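Local structure of AGR_C_1268p (Agrobacterium tumefaciens str. C58, 2GHS) at residues Met141-Ala146 / Phe320-Arg325. The protein belongs to the SMP-30/regucalcin family and probably acts as a metal-dependent gluconolactonase, binding one divalent cation per subunit. Numbering follows the deposited sequence.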
HETATM    1  N   MSE A 141       7.844   2.882  -2.235  1.00  9.09           N
HETATM    2  CA  MSE A 141       9.095   3.492  -2.652  1.00  9.14           C
HETATM    3  C   MSE A 141       9.838   4.178  -1.505  1.00  7.09           C
HETATM    4  O   MSE A 141       9.259   4.961  -0.746  1.00  8.42           O
HETATM    5  CB  MSE A 141       8.827   4.522  -3.761  1.00 10.96           C
HETATM    6  CG  MSE A 141       8.409   3.940  -5.090  1.00 10.22           C
HETATM    7 SE   MSE A 141       9.812   2.803  -5.804  1.00 12.79          SE
HETATM    8  CE  MSE A 141      11.301   3.999  -5.556  1.00 12.70           C
ATOM      9  N   HIS A 142      11.138   3.906  -1.433  1.00  9.09           N
ATOM     10  CA  HIS A 142      12.061   4.563  -0.541  1.00  9.00           C
ATOM     11  C   HIS A 142      12.610   5.800  -1.290  1.00  7.67           C
ATOM     12  O   HIS A 142      12.797   5.756  -2.510  1.00 10.65           O
ATOM     13  CB  HIS A 142      13.169   3.573  -0.134  1.00 10.69           C
ATOM     14  CG  HIS A 142      14.150   4.155   0.823  1.00  8.19           C
ATOM     15  ND1 HIS A 142      15.226   4.885   0.422  1.00  7.51           N
ATOM     16  CD2 HIS A 142      14.161   4.186   2.169  1.00  6.99           C
ATOM     17  CE1 HIS A 142      15.880   5.341   1.473  1.00 10.71           C
ATOM     18  NE2 HIS A 142      15.250   4.929   2.562  1.00  7.73           N
ATOM     19  N   PRO A 143      12.896   6.907  -0.574  1.00  9.82           N
ATOM     20  CA  PRO A 143      13.403   8.097  -1.255  1.00 13.13           C
ATOM     21  C   PRO A 143      14.723   7.977  -2.052  1.00 12.91           C
ATOM     22  O   PRO A 143      15.011   8.834  -2.904  1.00 15.03           O
ATOM     23  CB  PRO A 143      13.480   9.146  -0.154  1.00 13.77           C
ATOM     24  CG  PRO A 143      13.240   8.511   1.045  1.00 17.61           C
ATOM     25  CD  PRO A 143      12.616   7.169   0.834  1.00 10.66           C
ATOM     26  N   SER A 144      15.507   6.938  -1.798  1.00 11.39           N
ATOM     27  CA  SER A 144      16.704   6.647  -2.585  1.00 11.59           C
ATOM     28  C   SER A 144      16.368   6.206  -4.027  1.00 12.08           C
ATOM     29  O   SER A 144      17.269   6.132  -4.872  1.00 14.01           O
ATOM     30  CB  SER A 144      17.482   5.520  -1.920  1.00 11.92           C
ATOM     31  OG  SER A 144      16.721   4.321  -1.950  1.00 11.78           O
ATOM     32  N   GLY A 145      15.105   5.860  -4.300  1.00 11.47           N
ATOM     33  CA  GLY A 145      14.733   5.364  -5.604  1.00 10.50           C
ATOM     34  C   GLY A 145      14.618   3.867  -5.682  1.00  9.42           C
ATOM     35  O   GLY A 145      14.396   3.321  -6.773  1.00 11.41           O
ATOM     36  N   ALA A 146      14.805   3.198  -4.552  1.00 10.05           N
ATOM     37  CA  ALA A 146      14.606   1.746  -4.439  1.00  9.64           C
ATOM     38  C   ALA A 146      13.214   1.429  -3.903  1.00  8.36           C
ATOM     39  O   ALA A 146      12.627   2.179  -3.084  1.00 10.34           O
ATOM     40  CB  ALA A 146      15.634   1.168  -3.502  1.00 10.12           C
ATOM     41  N   PHE A 320       4.592  13.309  -1.334  1.00 11.80           N
ATOM     42  CA  PHE A 320       4.417  12.524  -2.522  1.00 12.72           C
ATOM     43  C   PHE A 320       5.453  11.416  -2.572  1.00  9.42           C
ATOM     44  O   PHE A 320       6.540  11.529  -2.027  1.00 10.97           O
ATOM     45  CB  PHE A 320       4.520  13.374  -3.766  1.00 10.83           C
ATOM     46  CG  PHE A 320       3.466  14.486  -3.850  1.00 13.02           C
ATOM     47  CD1 PHE A 320       2.115  14.182  -3.815  1.00 14.61           C
ATOM     48  CD2 PHE A 320       3.832  15.804  -3.994  1.00 13.40           C
ATOM     49  CE1 PHE A 320       1.157  15.169  -3.903  1.00 12.51           C
ATOM     50  CE2 PHE A 320       2.869  16.803  -4.109  1.00 16.28           C
ATOM     51  CZ  PHE A 320       1.522  16.460  -4.062  1.00 11.60           C
ATOM     52  N   GLU A 321       5.056  10.312  -3.205  1.00  8.86           N
ATOM     53  CA  GLU A 321       5.871   9.130  -3.249  1.00  9.68           C
ATOM     54  C   GLU A 321       7.099   9.363  -4.122  1.00 10.17           C
ATOM     55  O   GLU A 321       7.024  10.055  -5.141  1.00 10.30           O
ATOM     56  CB  GLU A 321       5.023   7.948  -3.791  1.00 11.11           C
ATOM     57  CG  GLU A 321       3.870   7.532  -2.853  1.00 17.02           C
ATOM     58  CD  GLU A 321       4.312   6.966  -1.470  1.00 21.57           C
ATOM     59  OE1 GLU A 321       5.319   6.266  -1.391  1.00 20.49           O
ATOM     60  OE2 GLU A 321       3.663   7.239  -0.431  1.00 31.41           O
ATOM     61  N   PRO A 322       8.246   8.840  -3.699  1.00  5.72           N
ATOM     62  CA  PRO A 322       9.439   8.921  -4.527  1.00  6.37           C
ATOM     63  C   PRO A 322       9.306   8.205  -5.849  1.00  6.95           C
ATOM     64  O   PRO A 322       8.522   7.263  -5.969  1.00  9.19           O
ATOM     65  CB  PRO A 322      10.502   8.175  -3.703  1.00  7.56           C
ATOM     66  CG  PRO A 322      10.003   8.247  -2.333  1.00  8.70           C
ATOM     67  CD  PRO A 322       8.535   8.188  -2.407  1.00  8.40           C
ATOM     68  N   LEU A 323      10.172   8.595  -6.791  1.00  6.03           N
ATOM     69  CA  LEU A 323      10.256   7.951  -8.104  1.00  5.74           C
ATOM     70  C   LEU A 323      11.216   6.774  -8.059  1.00  6.37           C
ATOM     71  O   LEU A 323      12.271   6.834  -7.401  1.00  8.82           O
ATOM     72  CB  LEU A 323      10.746   8.929  -9.165  1.00  6.78           C
ATOM     73  CG  LEU A 323       9.959  10.168  -9.499  1.00 16.71           C
ATOM     74  CD1 LEU A 323      10.419  10.709 -10.859  1.00 20.44           C
ATOM     75  CD2 LEU A 323       8.532   9.899  -9.521  1.00 21.03           C
ATOM     76  N   TYR A 324      10.878   5.718  -8.791  1.00  5.85           N
ATOM     77  CA  TYR A 324      11.798   4.621  -8.994  1.00  4.47           C
ATOM     78  C   TYR A 324      12.862   4.997 -10.010  1.00  6.03           C
ATOM     79  O   TYR A 324      12.539   5.477 -11.093  1.00  9.24           O
ATOM     80  CB  TYR A 324      11.075   3.385  -9.491  1.00  5.69           C
ATOM     81  CG  TYR A 324      11.953   2.179  -9.726  1.00  6.94           C
ATOM     82  CD1 TYR A 324      12.457   1.409  -8.667  1.00  5.56           C
ATOM     83  CD2 TYR A 324      12.298   1.786 -11.022  1.00  5.64           C
ATOM     84  CE1 TYR A 324      13.253   0.302  -8.910  1.00  4.04           C
ATOM     85  CE2 TYR A 324      13.073   0.670 -11.261  1.00  5.81           C
ATOM     86  CZ  TYR A 324      13.566  -0.075 -10.209  1.00  6.26           C
ATOM     87  OH  TYR A 324      14.304  -1.197 -10.409  1.00  7.43           O
ATOM     88  N   ARG A 325      14.128   4.775  -9.641  1.00  7.97           N
ATOM     89  CA  ARG A 325      15.276   5.065 -10.511  1.00  7.29           C
ATOM     90  C   ARG A 325      15.726   3.838 -11.288  1.00 10.33           C
ATOM     91  O   ARG A 325      16.160   2.854 -10.725  1.00  8.90           O
ATOM     92  CB  ARG A 325      16.414   5.670  -9.663  1.00  8.03           C
ATOM     93  CG  ARG A 325      15.985   6.975  -8.996  1.00  7.66           C
ATOM     94  CD  ARG A 325      17.001   7.652  -8.034  1.00 11.18           C
ATOM     95  NE  ARG A 325      18.226   8.052  -8.695  1.00 11.01           N
ATOM     96  CZ  ARG A 325      18.442   9.251  -9.247  1.00 17.70           C
ATOM     97  NH1 ARG A 325      17.518  10.214  -9.224  1.00 17.82           N
ATOM     98  NH2 ARG A 325      19.600   9.498  -9.812  1.00 17.32           N
TER
HETATM   99  O   HOH W   1       7.436   6.348   0.555  1.00 12.41           O
HETATM  100  O   HOH W   2       5.226   4.180  -3.205  1.00 16.53           O
HETATM  101  O   HOH W   3      16.347   2.143  -8.235  1.00 16.18           O
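M141, a selenomethionine, packs against the backbone of P322-Y324, its chain bent at chi2 (-62°) and chi3 (-48°) and crossing the Y324 side chain at about a right angle. CE settles 3.5 Å from Y324 CA, and SE comes to the edge of the Y324 ring, 5.4 Å from its centroid, a Met-aromatic contact. Beyond the contact Y324 OH bonds H124 and G169. Nearer the start of its segment, P322 puts its ring against the start of the type I turn H142-G145, CG 3.6 Å from P143 CA. At the far end of this hairpin turn, between strands 134-141 and 147-153 of the propeller, G145 CA sends a C-H to L323 O (3.4 Å), and R325 CD packs 3.5 Å from S144 O. The direct backbone bond is R325 N to G145 O (3.2 Å), nearly straight at 170° and on a carbonyl lone pair; one water bridges G145 O and R325 O. At the opposite edge, E321 OE1 reaches M141 N and O through two waters, while OE2 pairs with R140. With one direct hydrogen bond and three bridging waters, the C-terminal segment is held against the turn largely by close apolar and backbone contacts, its polar links lying at the two ends.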